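Local coordinates for protein endonuclease IV (Thermus thermophilus, PDB 3AAM) that cleaves phosphodiester bonds at apurinic or apyrimidinic sites in DNA during base excision repair and also has 3'-5' exonuclease activity, at residues A66-S71 with A98-E103; G186-L191 with F235-L240; P201-N206 with R243-E248. One frame throughout, in Å; residues are numbered along the deposited sequence.

Contact 1: residues A66-S71 with A98-E103; sequences AVIHAS and ALLGVE. With PO4 (phosphate ion), chain C.
Two backbone N-H groups grip one water oxygen between strand 66-69 and the chain just past helix 82-100. Ala66 N lies 3.2 Å from the oxygen of water 1 and Glu103 N lies 2.9 Å from it, the water accepting both bonds, and no direct hydrogen bond joins the segments. This is the return half of a beta-alpha-beta crossover in the TIM barrel: strand 66-69 leads through helix 82-100 into strand 104-107, which pairs in parallel with the first. Gly101, with phi at 82°, is the C-prime residue of the Schellman motif that ends the helix, and the turn delivers Val102 to the strand. Val102 is the wedge here. Its CG1, anti to the backbone N (chi1 172°), sits 3.4 Å from Ala66 O and 4.0 Å from Ile68 CG1, while its CG2 meets Ala66 CB at 4.1 Å. The valine and isoleucine side chains cross at about a right angle. Toward the helix, Ile68 CD1 just reaches Leu100 CD1 at 4.4 Å, and Phe54 of helix 48-60 packs on both Leu100 and Val102. At the far end of the strand, His69 leaves this apolar layer altogether. Both ring nitrogens donate, which is consistent with a doubly protonated imidazole. ND1 gives its hydrogen to a lone pair of Ala70 O at 2.6 Å, fixing the ring's rotation, and His69 NE2 points its own at O2 of a phosphate, probably from the crystallisation liquor, 2.9 Å away with an N-H...O angle of 155°.

Contact 2: residues G186-L191 with F235-L240; sequences GVLDAL and FLDPRL
All three guanidinium nitrogens of Arg239 are taken up by two aspartates. Asp237 is gripped side-on: Arg239 NE donates to the syn lone pair of Asp237 OD1 at 2.9 Å, nearly straight at 170°, while NH2 reaches OD2 at the same 2.9 Å from above the carboxylate plane. OD1 carries a second donor as well, since the backbone Arg239 N uses its anti lone pair at 2.8 Å and closes an Asx turn. From helix 184-194 comes Asp189, whose OD1 takes Arg239 NH1 at 2.7 Å, met nearly along its C-O axis, and NH2 only weakly. Both bonds fall on the one oxygen, the carboxylate and guanidinium planes standing 53° apart. Leu188 packs against the charged groups: its CD1 meets Asp237 OD2 at 3.4 Å and Leu240 CD1 at 3.9 Å, tip to tip. An alanine in place of Arg239 would probably loosen the helix from the loop and leave Asp189 OD1 and Asp237 OD2, 5.9 Å apart, without the cation between them. In the model as deposited, Asp189, Asp237 and Arg239 form a salt-bridge network built on an Asx turn, tying helix 184-194 to the loop before strand 244-247 outside the TIM barrel.

Contact 3: residues P201-N206 with R243-E248; sequences PVVHLN and RVFILE
Strands 202-204 and 244-247 run parallel, 23° apart, and are tightest over their first residues. Val244 N donates to Pro201 O, Val203 N to Val244 O at 2.8 Å, and Ile246 N to Val203 O, also at 2.8 Å and close to straight at 170°. Beside these bonds Val203 and Phe245 lie side by side, pointing the same way, on the face turned to the surrounding helices. Val203 CB comes within 3.5 Å of Phe245 CD1, Leu205 CD1 approaches the same ring carbon at 4.0 Å, and Phe235 meets that ring edge-to-face. Across the sheet, Val202 and Val244 pack toward the interior, CG2 of the first 4.2 Å from CB of the second. These are neighbouring strands of the TIM barrel, with strand 3-6 pairing along the other edge of 244-247 and strand 165-169 along that of 202-208. Toward the C-terminal ends, where the metal site lies, the grip slackens. Leu205 N holds Ile246 O only weakly, and an inverse gamma turn centred on Leu205 breaks the strand pairing. Leu205 O is buried with no partner, and Leu247 CD1 presses on it at 3.2 Å. Here polar groups replace the hydrocarbon packing. The partly exposed Glu248 lays its carboxylate over one face of the His204 ring, the planes 28° apart and OE2 3.0 Å above the ring plane toward its rim. Gln32 NE2 hydrogen-bonds that same OE2, while Glu248 O accepts from ND1 of the manganese ligand His219.

Contact 3 sits between the other two: its centre is about 14 Å from that of contact 1 and about 13 Å from that of contact 2, which are themselves about 25 Å apart on opposite sides of the chain's centre. Contacts 1 and 3 meet in the barrel mouth, where His69 CD2 packs 3.0 Å from Glu248 OE2. The Glu248 side chain comes within about 5 Å of the manganese, held by His172, Asp217 and His219, and about 3 Å of the phosphate that His69 binds. Contact 2 reaches contact 3 from outside through Phe235 CD1, 3.6 Å from Phe245 CG, and lies away from the metal site.

Contact 1: residues A66-S71 with A98-E103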
ATOM      1  N   ALA A  66      -6.134   0.327   8.924  1.00 11.38           N
ATOM      2  CA  ALA A  66      -5.016   1.222   8.691  1.00 11.64           C
ATOM      3  C   ALA A  66      -3.855   0.487   8.049  1.00  9.93           C
ATOM      4  O   ALA A  66      -3.681  -0.719   8.236  1.00 10.86           O
ATOM      5  CB  ALA A  66      -4.574   1.847  10.002  1.00 12.95           C
ATOM      6  N   VAL A  67      -3.064   1.226   7.283  1.00  8.40           N
ATOM      7  CA  VAL A  67      -1.910   0.664   6.609  1.00  7.69           C
ATOM      8  C   VAL A  67      -0.732   1.606   6.787  1.00  7.46           C
ATOM      9  O   VAL A  67      -0.889   2.821   6.689  1.00  6.02           O
ATOM     10  CB  VAL A  67      -2.147   0.528   5.083  1.00  8.16           C
ATOM     11  CG1 VAL A  67      -0.935  -0.097   4.424  1.00  9.91           C
ATOM     12  CG2 VAL A  67      -3.394  -0.292   4.809  1.00 10.02           C
ATOM     13  N   ILE A  68       0.440   1.048   7.065  1.00  7.13           N
ATOM     14  CA  ILE A  68       1.641   1.858   7.182  1.00  7.10           C
ATOM     15  C   ILE A  68       2.464   1.577   5.929  1.00  8.04           C
ATOM     16  O   ILE A  68       2.729   0.419   5.598  1.00  9.04           O
ATOM     17  CB  ILE A  68       2.459   1.510   8.451  1.00  9.61           C
ATOM     18  CG1 ILE A  68       1.841   2.229   9.655  1.00  9.62           C
ATOM     19  CG2 ILE A  68       3.922   1.906   8.266  1.00 10.16           C
ATOM     20  CD1 ILE A  68       2.508   1.935  10.986  1.00  9.99           C
ATOM     21  N   HIS A  69       2.834   2.638   5.218  1.00  5.98           N
ATOM     22  CA  HIS A  69       3.625   2.503   4.004  1.00  6.33           C
ATOM     23  C   HIS A  69       5.097   2.735   4.339  1.00  7.49           C
ATOM     24  O   HIS A  69       5.431   3.682   5.051  1.00  8.15           O
ATOM     25  CB  HIS A  69       3.179   3.540   2.962  1.00  7.19           C
ATOM     26  CG  HIS A  69       3.544   3.184   1.552  1.00  9.95           C
ATOM     27  ND1 HIS A  69       4.838   2.924   1.156  1.00 11.81           N
ATOM     28  CD2 HIS A  69       2.775   3.030   0.447  1.00 12.65           C
ATOM     29  CE1 HIS A  69       4.851   2.622  -0.130  1.00 11.05           C
ATOM     30  NE2 HIS A  69       3.613   2.681  -0.585  1.00 10.77           N
ATOM     31  N   ALA A  70       5.967   1.862   3.846  1.00  8.38           N
ATOM     32  CA  ALA A  70       7.403   2.009   4.063  1.00  9.70           C
ATOM     33  C   ALA A  70       7.879   3.117   3.127  1.00 10.31           C
ATOM     34  O   ALA A  70       7.218   3.429   2.137  1.00 10.68           O
ATOM     35  CB  ALA A  70       8.123   0.701   3.736  1.00  9.73           C
ATOM     36  N   SER A  71       9.024   3.716   3.429  1.00  9.06           N
ATOM     37  CA  SER A  71       9.537   4.780   2.574  1.00 11.08           C
ATOM     38  C   SER A  71      10.018   4.247   1.236  1.00 11.16           C
ATOM     39  O   SER A  71      10.359   3.073   1.108  1.00  9.94           O
ATOM     40  CB  SER A  71      10.696   5.503   3.251  1.00 11.42           C
ATOM     41  OG  SER A  71      11.331   6.370   2.326  1.00 13.48           O
ATOM     42  N   ALA A  98       3.125  -2.551  14.954  1.00  9.71           N
ATOM     43  CA  ALA A  98       2.708  -3.445  16.032  1.00 10.47           C
ATOM     44  C   ALA A  98       2.268  -2.639  17.252  1.00 11.01           C
ATOM     45  O   ALA A  98       1.250  -2.940  17.872  1.00 12.19           O
ATOM     46  CB  ALA A  98       3.844  -4.394  16.407  1.00 10.19           C
ATOM     47  N   LEU A  99       3.039  -1.614  17.593  1.00 11.72           N
ATOM     48  CA  LEU A  99       2.709  -0.773  18.736  1.00 11.66           C
ATOM     49  C   LEU A  99       1.377  -0.064  18.532  1.00 11.37           C
ATOM     50  O   LEU A  99       0.557   0.023  19.448  1.00 12.23           O
ATOM     51  CB  LEU A  99       3.807   0.267  18.966  1.00 13.34           C
ATOM     52  CG  LEU A  99       5.117  -0.219  19.585  1.00 16.65           C
ATOM     53  CD1 LEU A  99       6.149   0.896  19.544  1.00 16.94           C
ATOM     54  CD2 LEU A  99       4.864  -0.661  21.021  1.00 19.69           C
ATOM     55  N   LEU A 100       1.159   0.436  17.323  1.00 10.64           N
ATOM     56  CA  LEU A 100      -0.068   1.156  17.013  1.00 10.76           C
ATOM     57  C   LEU A 100      -1.280   0.267  16.771  1.00 11.30           C
ATOM     58  O   LEU A 100      -2.407   0.746  16.775  1.00 12.43           O
ATOM     59  CB  LEU A 100       0.154   2.053  15.794  1.00  8.67           C
ATOM     60  CG  LEU A 100       1.119   3.221  16.021  1.00  9.51           C
ATOM     61  CD1 LEU A 100       1.408   3.924  14.705  1.00 10.84           C
ATOM     62  CD2 LEU A 100       0.505   4.189  17.028  1.00  8.03           C
ATOM     63  N   GLY A 101      -1.053  -1.025  16.563  1.00 11.51           N
ATOM     64  CA  GLY A 101      -2.158  -1.925  16.301  1.00 10.38           C
ATOM     65  C   GLY A 101      -2.569  -1.874  14.839  1.00 11.39           C
ATOM     66  O   GLY A 101      -3.681  -2.263  14.484  1.00 12.86           O
ATOM     67  N   VAL A 102      -1.673  -1.366  13.994  1.00  9.83           N
ATOM     68  CA  VAL A 102      -1.920  -1.278  12.556  1.00 11.09           C
ATOM     69  C   VAL A 102      -1.687  -2.676  11.988  1.00 10.46           C
ATOM     70  O   VAL A 102      -0.616  -3.249  12.166  1.00 13.44           O
ATOM     71  CB  VAL A 102      -0.961  -0.268  11.892  1.00  9.76           C
ATOM     72  CG1 VAL A 102      -1.088  -0.341  10.377  1.00 11.68           C
ATOM     73  CG2 VAL A 102      -1.283   1.148  12.375  1.00 11.36           C
ATOM     74  N   GLU A 103      -2.683  -3.221  11.298  1.00 13.07           N
ATOM     75  CA  GLU A 103      -2.572  -4.577  10.774  1.00 14.14           C
ATOM     76  C   GLU A 103      -1.685  -4.802   9.556  1.00 13.10           C
ATOM     77  O   GLU A 103      -1.220  -5.921   9.346  1.00 13.29           O
ATOM     78  CB  GLU A 103      -3.967  -5.139  10.480  1.00 18.17           C
ATOM     79  CG  GLU A 103      -3.970  -6.631  10.158  1.00 26.23           C
ATOM     80  CD  GLU A 103      -5.366  -7.192   9.982  1.00 29.19           C
ATOM     81  OE1 GLU A 103      -6.177  -7.087  10.927  1.00 34.01           O
ATOM     82  OE2 GLU A 103      -5.655  -7.742   8.899  1.00 34.10           O
TER
HETATM   83  P   PO4 C 272       4.247   3.384  -4.081  1.00 15.71           P
HETATM   84  O1  PO4 C 272       4.712   4.794  -3.560  1.00 14.70           O
HETATM   85  O2  PO4 C 272       2.895   2.983  -3.372  1.00 16.88           O
HETATM   86  O3  PO4 C 272       4.031   3.448  -5.621  1.00 17.78           O
HETATM   87  O4  PO4 C 272       5.361   2.316  -3.756  1.00 16.88           O
HETATM   88  O   HOH W   1      -5.368  -2.186  10.811  1.00 21.20           O

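Contact 2: residues G186-L191 with F235-L240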
ATOM      1  N   GLY A 186      -9.918  -9.355 -16.302  1.00 11.47           N
ATOM      2  CA  GLY A 186      -8.883 -10.293 -16.695  1.00 13.16           C
ATOM      3  C   GLY A 186      -7.632 -10.139 -15.856  1.00 11.23           C
ATOM      4  O   GLY A 186      -6.943 -11.116 -15.560  1.00 11.72           O
ATOM      5  N   VAL A 187      -7.324  -8.902 -15.481  1.00 11.09           N
ATOM      6  CA  VAL A 187      -6.151  -8.642 -14.659  1.00  9.45           C
ATOM      7  C   VAL A 187      -6.356  -9.264 -13.283  1.00  8.81           C
ATOM      8  O   VAL A 187      -5.437  -9.844 -12.711  1.00  9.22           O
ATOM      9  CB  VAL A 187      -5.895  -7.126 -14.504  1.00 10.51           C
ATOM     10  CG1 VAL A 187      -4.745  -6.888 -13.534  1.00 10.07           C
ATOM     11  CG2 VAL A 187      -5.558  -6.517 -15.858  1.00  8.59           C
ATOM     12  N   LEU A 188      -7.566  -9.145 -12.746  1.00  9.63           N
ATOM     13  CA  LEU A 188      -7.834  -9.728 -11.443  1.00  8.69           C
ATOM     14  C   LEU A 188      -7.850 -11.248 -11.546  1.00  8.59           C
ATOM     15  O   LEU A 188      -7.483 -11.933 -10.597  1.00  9.69           O
ATOM     16  CB  LEU A 188      -9.159  -9.215 -10.874  1.00  8.72           C
ATOM     17  CG  LEU A 188      -9.162  -7.729 -10.502  1.00  8.50           C
ATOM     18  CD1 LEU A 188     -10.531  -7.364  -9.961  1.00  9.98           C
ATOM     19  CD2 LEU A 188      -8.083  -7.437  -9.469  1.00  7.75           C
ATOM     20  N   ASP A 189      -8.266 -11.776 -12.697  1.00 10.26           N
ATOM     21  CA  ASP A 189      -8.285 -13.227 -12.876  1.00 10.53           C
ATOM     22  C   ASP A 189      -6.852 -13.736 -12.853  1.00 10.55           C
ATOM     23  O   ASP A 189      -6.565 -14.790 -12.289  1.00 11.05           O
ATOM     24  CB  ASP A 189      -8.918 -13.628 -14.214  1.00 11.18           C
ATOM     25  CG  ASP A 189     -10.358 -13.175 -14.348  1.00 15.06           C
ATOM     26  OD1 ASP A 189     -11.063 -13.073 -13.323  1.00 13.58           O
ATOM     27  OD2 ASP A 189     -10.792 -12.936 -15.495  1.00 20.22           O
ATOM     28  N   ALA A 190      -5.957 -12.977 -13.480  1.00  9.86           N
ATOM     29  CA  ALA A 190      -4.548 -13.340 -13.542  1.00 10.05           C
ATOM     30  C   ALA A 190      -3.930 -13.290 -12.154  1.00 10.30           C
ATOM     31  O   ALA A 190      -3.144 -14.160 -11.776  1.00 10.37           O
ATOM     32  CB  ALA A 190      -3.803 -12.394 -14.485  1.00  8.78           C
ATOM     33  N   LEU A 191      -4.297 -12.273 -11.384  1.00  8.92           N
ATOM     34  CA  LEU A 191      -3.764 -12.136 -10.040  1.00  9.05           C
ATOM     35  C   LEU A 191      -4.243 -13.275  -9.146  1.00  9.92           C
ATOM     36  O   LEU A 191      -3.483 -13.788  -8.323  1.00 10.58           O
ATOM     37  CB  LEU A 191      -4.173 -10.787  -9.442  1.00  8.60           C
ATOM     38  CG  LEU A 191      -3.598 -10.458  -8.062  1.00 10.10           C
ATOM     39  CD1 LEU A 191      -2.074 -10.453  -8.124  1.00 10.55           C
ATOM     40  CD2 LEU A 191      -4.118  -9.096  -7.605  1.00 12.20           C
ATOM     41  N   PHE A 235     -12.509  -1.728  -8.208  1.00  6.39           N
ATOM     42  CA  PHE A 235     -13.077  -1.333  -6.927  1.00  8.24           C
ATOM     43  C   PHE A 235     -14.357  -2.100  -6.609  1.00  7.75           C
ATOM     44  O   PHE A 235     -14.581  -2.494  -5.466  1.00  9.12           O
ATOM     45  CB  PHE A 235     -13.369   0.175  -6.952  1.00  7.84           C
ATOM     46  CG  PHE A 235     -13.855   0.736  -5.637  1.00  6.94           C
ATOM     47  CD1 PHE A 235     -13.038   0.727  -4.509  1.00  7.79           C
ATOM     48  CD2 PHE A 235     -15.115   1.313  -5.541  1.00  8.12           C
ATOM     49  CE1 PHE A 235     -13.470   1.290  -3.303  1.00  7.59           C
ATOM     50  CE2 PHE A 235     -15.557   1.877  -4.343  1.00  7.17           C
ATOM     51  CZ  PHE A 235     -14.735   1.867  -3.224  1.00 10.07           C
ATOM     52  N   LEU A 236     -15.178  -2.331  -7.630  1.00  7.67           N
ATOM     53  CA  LEU A 236     -16.453  -3.013  -7.450  1.00  9.02           C
ATOM     54  C   LEU A 236     -16.460  -4.495  -7.791  1.00  8.49           C
ATOM     55  O   LEU A 236     -17.523  -5.114  -7.829  1.00  9.70           O
ATOM     56  CB  LEU A 236     -17.528  -2.305  -8.272  1.00  9.28           C
ATOM     57  CG  LEU A 236     -17.772  -0.839  -7.908  1.00  8.46           C
ATOM     58  CD1 LEU A 236     -18.925  -0.302  -8.750  1.00  9.67           C
ATOM     59  CD2 LEU A 236     -18.092  -0.718  -6.423  1.00 10.31           C
ATOM     60  N   ASP A 237     -15.294  -5.075  -8.051  1.00  9.07           N
ATOM     61  CA  ASP A 237     -15.273  -6.496  -8.369  1.00  8.15           C
ATOM     62  C   ASP A 237     -15.769  -7.229  -7.130  1.00  8.55           C
ATOM     63  O   ASP A 237     -15.268  -7.010  -6.033  1.00  8.17           O
ATOM     64  CB  ASP A 237     -13.860  -6.954  -8.724  1.00  9.42           C
ATOM     65  CG  ASP A 237     -13.820  -8.394  -9.190  1.00  9.39           C
ATOM     66  OD1 ASP A 237     -13.926  -9.298  -8.335  1.00 12.07           O
ATOM     67  OD2 ASP A 237     -13.692  -8.616 -10.410  1.00 13.09           O
ATOM     68  N   PRO A 238     -16.765  -8.112  -7.288  1.00  8.71           N
ATOM     69  CA  PRO A 238     -17.306  -8.857  -6.147  1.00  9.67           C
ATOM     70  C   PRO A 238     -16.281  -9.609  -5.303  1.00  8.60           C
ATOM     71  O   PRO A 238     -16.496  -9.834  -4.116  1.00  8.49           O
ATOM     72  CB  PRO A 238     -18.316  -9.796  -6.804  1.00 10.47           C
ATOM     73  CG  PRO A 238     -18.802  -8.990  -7.963  1.00 11.68           C
ATOM     74  CD  PRO A 238     -17.515  -8.425  -8.518  1.00  8.91           C
ATOM     75  N   ARG A 239     -15.171 -10.000  -5.913  1.00  7.62           N
ATOM     76  CA  ARG A 239     -14.142 -10.736  -5.190  1.00  7.48           C
ATOM     77  C   ARG A 239     -13.354  -9.857  -4.223  1.00  8.93           C
ATOM     78  O   ARG A 239     -12.676 -10.367  -3.334  1.00  9.98           O
ATOM     79  CB  ARG A 239     -13.178 -11.391  -6.181  1.00  9.16           C
ATOM     80  CG  ARG A 239     -13.817 -12.473  -7.031  1.00  9.56           C
ATOM     81  CD  ARG A 239     -12.917 -12.884  -8.185  1.00  8.83           C
ATOM     82  NE  ARG A 239     -12.804 -11.837  -9.196  1.00  8.45           N
ATOM     83  CZ  ARG A 239     -12.163 -11.978 -10.355  1.00  9.56           C
ATOM     84  NH1 ARG A 239     -11.568 -13.127 -10.653  1.00 10.65           N
ATOM     85  NH2 ARG A 239     -12.122 -10.971 -11.223  1.00  9.92           N
ATOM     86  N   LEU A 240     -13.455  -8.543  -4.394  1.00  7.90           N
ATOM     87  CA  LEU A 240     -12.720  -7.608  -3.546  1.00  8.98           C
ATOM     88  C   LEU A 240     -13.625  -6.759  -2.667  1.00 10.15           C
ATOM     89  O   LEU A 240     -13.169  -5.794  -2.054  1.00 11.17           O
ATOM     90  CB  LEU A 240     -11.877  -6.675  -4.415  1.00  9.63           C
ATOM     91  CG  LEU A 240     -10.936  -7.332  -5.426  1.00  9.94           C
ATOM     92  CD1 LEU A 240     -10.254  -6.250  -6.243  1.00  8.63           C
ATOM     93  CD2 LEU A 240      -9.912  -8.196  -4.703  1.00 11.34           C
TER

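Contact 3: residues P201-N206 with R243-E248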
ATOM      1  N   PRO A 201      -5.034  -8.284   0.584  1.00  7.49           N
ATOM      2  CA  PRO A 201      -5.904  -7.504   1.468  1.00  7.89           C
ATOM      3  C   PRO A 201      -6.037  -6.016   1.184  1.00  8.67           C
ATOM      4  O   PRO A 201      -7.030  -5.393   1.564  1.00  9.46           O
ATOM      5  CB  PRO A 201      -5.308  -7.773   2.845  1.00  7.34           C
ATOM      6  CG  PRO A 201      -3.846  -7.884   2.551  1.00  7.90           C
ATOM      7  CD  PRO A 201      -3.830  -8.744   1.302  1.00  6.54           C
ATOM      8  N   VAL A 202      -5.040  -5.447   0.520  1.00  7.95           N
ATOM      9  CA  VAL A 202      -5.045  -4.025   0.225  1.00  7.79           C
ATOM     10  C   VAL A 202      -4.744  -3.749  -1.236  1.00  7.70           C
ATOM     11  O   VAL A 202      -3.890  -4.396  -1.843  1.00  7.82           O
ATOM     12  CB  VAL A 202      -3.996  -3.278   1.086  1.00  6.87           C
ATOM     13  CG1 VAL A 202      -4.027  -1.792   0.772  1.00  8.77           C
ATOM     14  CG2 VAL A 202      -4.259  -3.524   2.565  1.00  6.96           C
ATOM     15  N   VAL A 203      -5.458  -2.778  -1.790  1.00  6.86           N
ATOM     16  CA  VAL A 203      -5.266  -2.379  -3.172  1.00  6.67           C
ATOM     17  C   VAL A 203      -4.917  -0.895  -3.226  1.00  7.06           C
ATOM     18  O   VAL A 203      -5.606  -0.071  -2.618  1.00  6.51           O
ATOM     19  CB  VAL A 203      -6.557  -2.582  -4.012  1.00  4.48           C
ATOM     20  CG1 VAL A 203      -6.346  -2.029  -5.423  1.00  7.15           C
ATOM     21  CG2 VAL A 203      -6.935  -4.059  -4.064  1.00  6.82           C
ATOM     22  N   HIS A 204      -3.827  -0.558  -3.909  1.00  6.23           N
ATOM     23  CA  HIS A 204      -3.476   0.848  -4.096  1.00  5.62           C
ATOM     24  C   HIS A 204      -4.137   1.138  -5.441  1.00  5.54           C
ATOM     25  O   HIS A 204      -3.589   0.820  -6.502  1.00  6.08           O
ATOM     26  CB  HIS A 204      -1.957   1.049  -4.182  1.00  5.14           C
ATOM     27  CG  HIS A 204      -1.263   1.025  -2.854  1.00  6.42           C
ATOM     28  ND1 HIS A 204      -1.894   1.350  -1.671  1.00  9.25           N
ATOM     29  CD2 HIS A 204       0.025   0.756  -2.532  1.00  4.88           C
ATOM     30  CE1 HIS A 204      -1.023   1.281  -0.678  1.00  7.37           C
ATOM     31  NE2 HIS A 204       0.148   0.924  -1.174  1.00 10.47           N
ATOM     32  N   LEU A 205      -5.337   1.711  -5.375  1.00  4.88           N
ATOM     33  CA  LEU A 205      -6.152   2.004  -6.546  1.00  5.85           C
ATOM     34  C   LEU A 205      -5.760   3.303  -7.236  1.00  6.60           C
ATOM     35  O   LEU A 205      -6.557   4.231  -7.356  1.00  8.09           O
ATOM     36  CB  LEU A 205      -7.629   2.047  -6.136  1.00  7.76           C
ATOM     37  CG  LEU A 205      -8.673   1.863  -7.241  1.00  6.41           C
ATOM     38  CD1 LEU A 205      -8.648   0.419  -7.744  1.00  7.92           C
ATOM     39  CD2 LEU A 205     -10.049   2.203  -6.697  1.00  6.73           C
ATOM     40  N   ASN A 206      -4.515   3.349  -7.687  1.00  5.52           N
ATOM     41  CA  ASN A 206      -3.974   4.513  -8.374  1.00  5.71           C
ATOM     42  C   ASN A 206      -4.261   4.493  -9.870  1.00  6.72           C
ATOM     43  O   ASN A 206      -4.164   3.444 -10.505  1.00  7.15           O
ATOM     44  CB  ASN A 206      -2.454   4.556  -8.186  1.00  4.54           C
ATOM     45  CG  ASN A 206      -2.051   4.743  -6.742  1.00  6.04           C
ATOM     46  OD1 ASN A 206      -1.185   4.033  -6.224  1.00  8.12           O
ATOM     47  ND2 ASN A 206      -2.670   5.704  -6.084  1.00  6.13           N
ATOM     48  N   ARG A 243     -12.259  -5.817   0.784  1.00 12.37           N
ATOM     49  CA  ARG A 243     -10.873  -5.385   0.868  1.00 12.04           C
ATOM     50  C   ARG A 243     -10.743  -3.896   1.147  1.00 10.72           C
ATOM     51  O   ARG A 243     -11.738  -3.169   1.210  1.00 11.68           O
ATOM     52  CB  ARG A 243     -10.124  -5.731  -0.423  1.00 13.02           C
ATOM     53  CG  ARG A 243     -10.247  -7.183  -0.869  1.00 15.93           C
ATOM     54  CD  ARG A 243      -9.848  -8.174   0.212  1.00 18.06           C
ATOM     55  NE  ARG A 243      -9.968  -9.543  -0.287  1.00 22.37           N
ATOM     56  CZ  ARG A 243     -10.137 -10.613   0.481  1.00 24.29           C
ATOM     57  NH1 ARG A 243     -10.208 -10.486   1.798  1.00 25.65           N
ATOM     58  NH2 ARG A 243     -10.249 -11.813  -0.074  1.00 25.44           N
ATOM     59  N   VAL A 244      -9.499  -3.458   1.308  1.00  8.77           N
ATOM     60  CA  VAL A 244      -9.172  -2.068   1.593  1.00  8.73           C
ATOM     61  C   VAL A 244      -8.540  -1.412   0.369  1.00  7.53           C
ATOM     62  O   VAL A 244      -7.580  -1.932  -0.188  1.00  8.78           O
ATOM     63  CB  VAL A 244      -8.186  -1.988   2.771  1.00 10.11           C
ATOM     64  CG1 VAL A 244      -7.700  -0.556   2.961  1.00 12.73           C
ATOM     65  CG2 VAL A 244      -8.861  -2.498   4.035  1.00 11.91           C
ATOM     66  N   PHE A 245      -9.082  -0.269  -0.036  1.00  6.92           N
ATOM     67  CA  PHE A 245      -8.581   0.458  -1.195  1.00  6.30           C
ATOM     68  C   PHE A 245      -8.013   1.805  -0.770  1.00  7.14           C
ATOM     69  O   PHE A 245      -8.697   2.601  -0.127  1.00  7.99           O
ATOM     70  CB  PHE A 245      -9.709   0.667  -2.207  1.00  6.01           C
ATOM     71  CG  PHE A 245     -10.184  -0.603  -2.859  1.00  5.99           C
ATOM     72  CD1 PHE A 245      -9.713  -0.979  -4.107  1.00  7.99           C
ATOM     73  CD2 PHE A 245     -11.091  -1.433  -2.208  1.00  6.10           C
ATOM     74  CE1 PHE A 245     -10.136  -2.161  -4.711  1.00  6.00           C
ATOM     75  CE2 PHE A 245     -11.522  -2.620  -2.800  1.00  9.16           C
ATOM     76  CZ  PHE A 245     -11.043  -2.985  -4.055  1.00  7.88           C
ATOM     77  N   ILE A 246      -6.755   2.048  -1.126  1.00  4.68           N
ATOM     78  CA  ILE A 246      -6.079   3.300  -0.791  1.00  4.81           C
ATOM     79  C   ILE A 246      -5.575   4.003  -2.047  1.00  5.30           C
ATOM     80  O   ILE A 246      -4.880   3.402  -2.871  1.00  6.55           O
ATOM     81  CB  ILE A 246      -4.859   3.045   0.145  1.00  6.33           C
ATOM     82  CG1 ILE A 246      -5.324   2.456   1.479  1.00  6.90           C
ATOM     83  CG2 ILE A 246      -4.093   4.339   0.381  1.00  7.14           C
ATOM     84  CD1 ILE A 246      -6.235   3.382   2.288  1.00  8.47           C
ATOM     85  N   LEU A 247      -5.928   5.275  -2.193  1.00  5.56           N
ATOM     86  CA  LEU A 247      -5.485   6.081  -3.326  1.00  6.00           C
ATOM     87  C   LEU A 247      -4.261   6.845  -2.829  1.00  6.26           C
ATOM     88  O   LEU A 247      -4.254   7.333  -1.696  1.00  7.76           O
ATOM     89  CB  LEU A 247      -6.583   7.064  -3.749  1.00  6.90           C
ATOM     90  CG  LEU A 247      -6.233   7.989  -4.918  1.00  5.64           C
ATOM     91  CD1 LEU A 247      -5.966   7.179  -6.186  1.00  7.24           C
ATOM     92  CD2 LEU A 247      -7.385   8.959  -5.145  1.00  9.21           C
ATOM     93  N   GLU A 248      -3.227   6.925  -3.662  1.00  7.30           N
ATOM     94  CA  GLU A 248      -1.988   7.611  -3.296  1.00  6.95           C
ATOM     95  C   GLU A 248      -1.691   8.718  -4.303  1.00  6.96           C
ATOM     96  O   GLU A 248      -0.886   8.542  -5.212  1.00  6.99           O
ATOM     97  CB  GLU A 248      -0.826   6.615  -3.277  1.00  8.80           C
ATOM     98  CG  GLU A 248      -1.061   5.371  -2.428  1.00  8.09           C
ATOM     99  CD  GLU A 248       0.101   4.401  -2.507  1.00  8.95           C
ATOM    100  OE1 GLU A 248       0.535   4.087  -3.637  1.00  9.23           O
ATOM    101  OE2 GLU A 248       0.576   3.949  -1.447  1.00  9.45           O
TER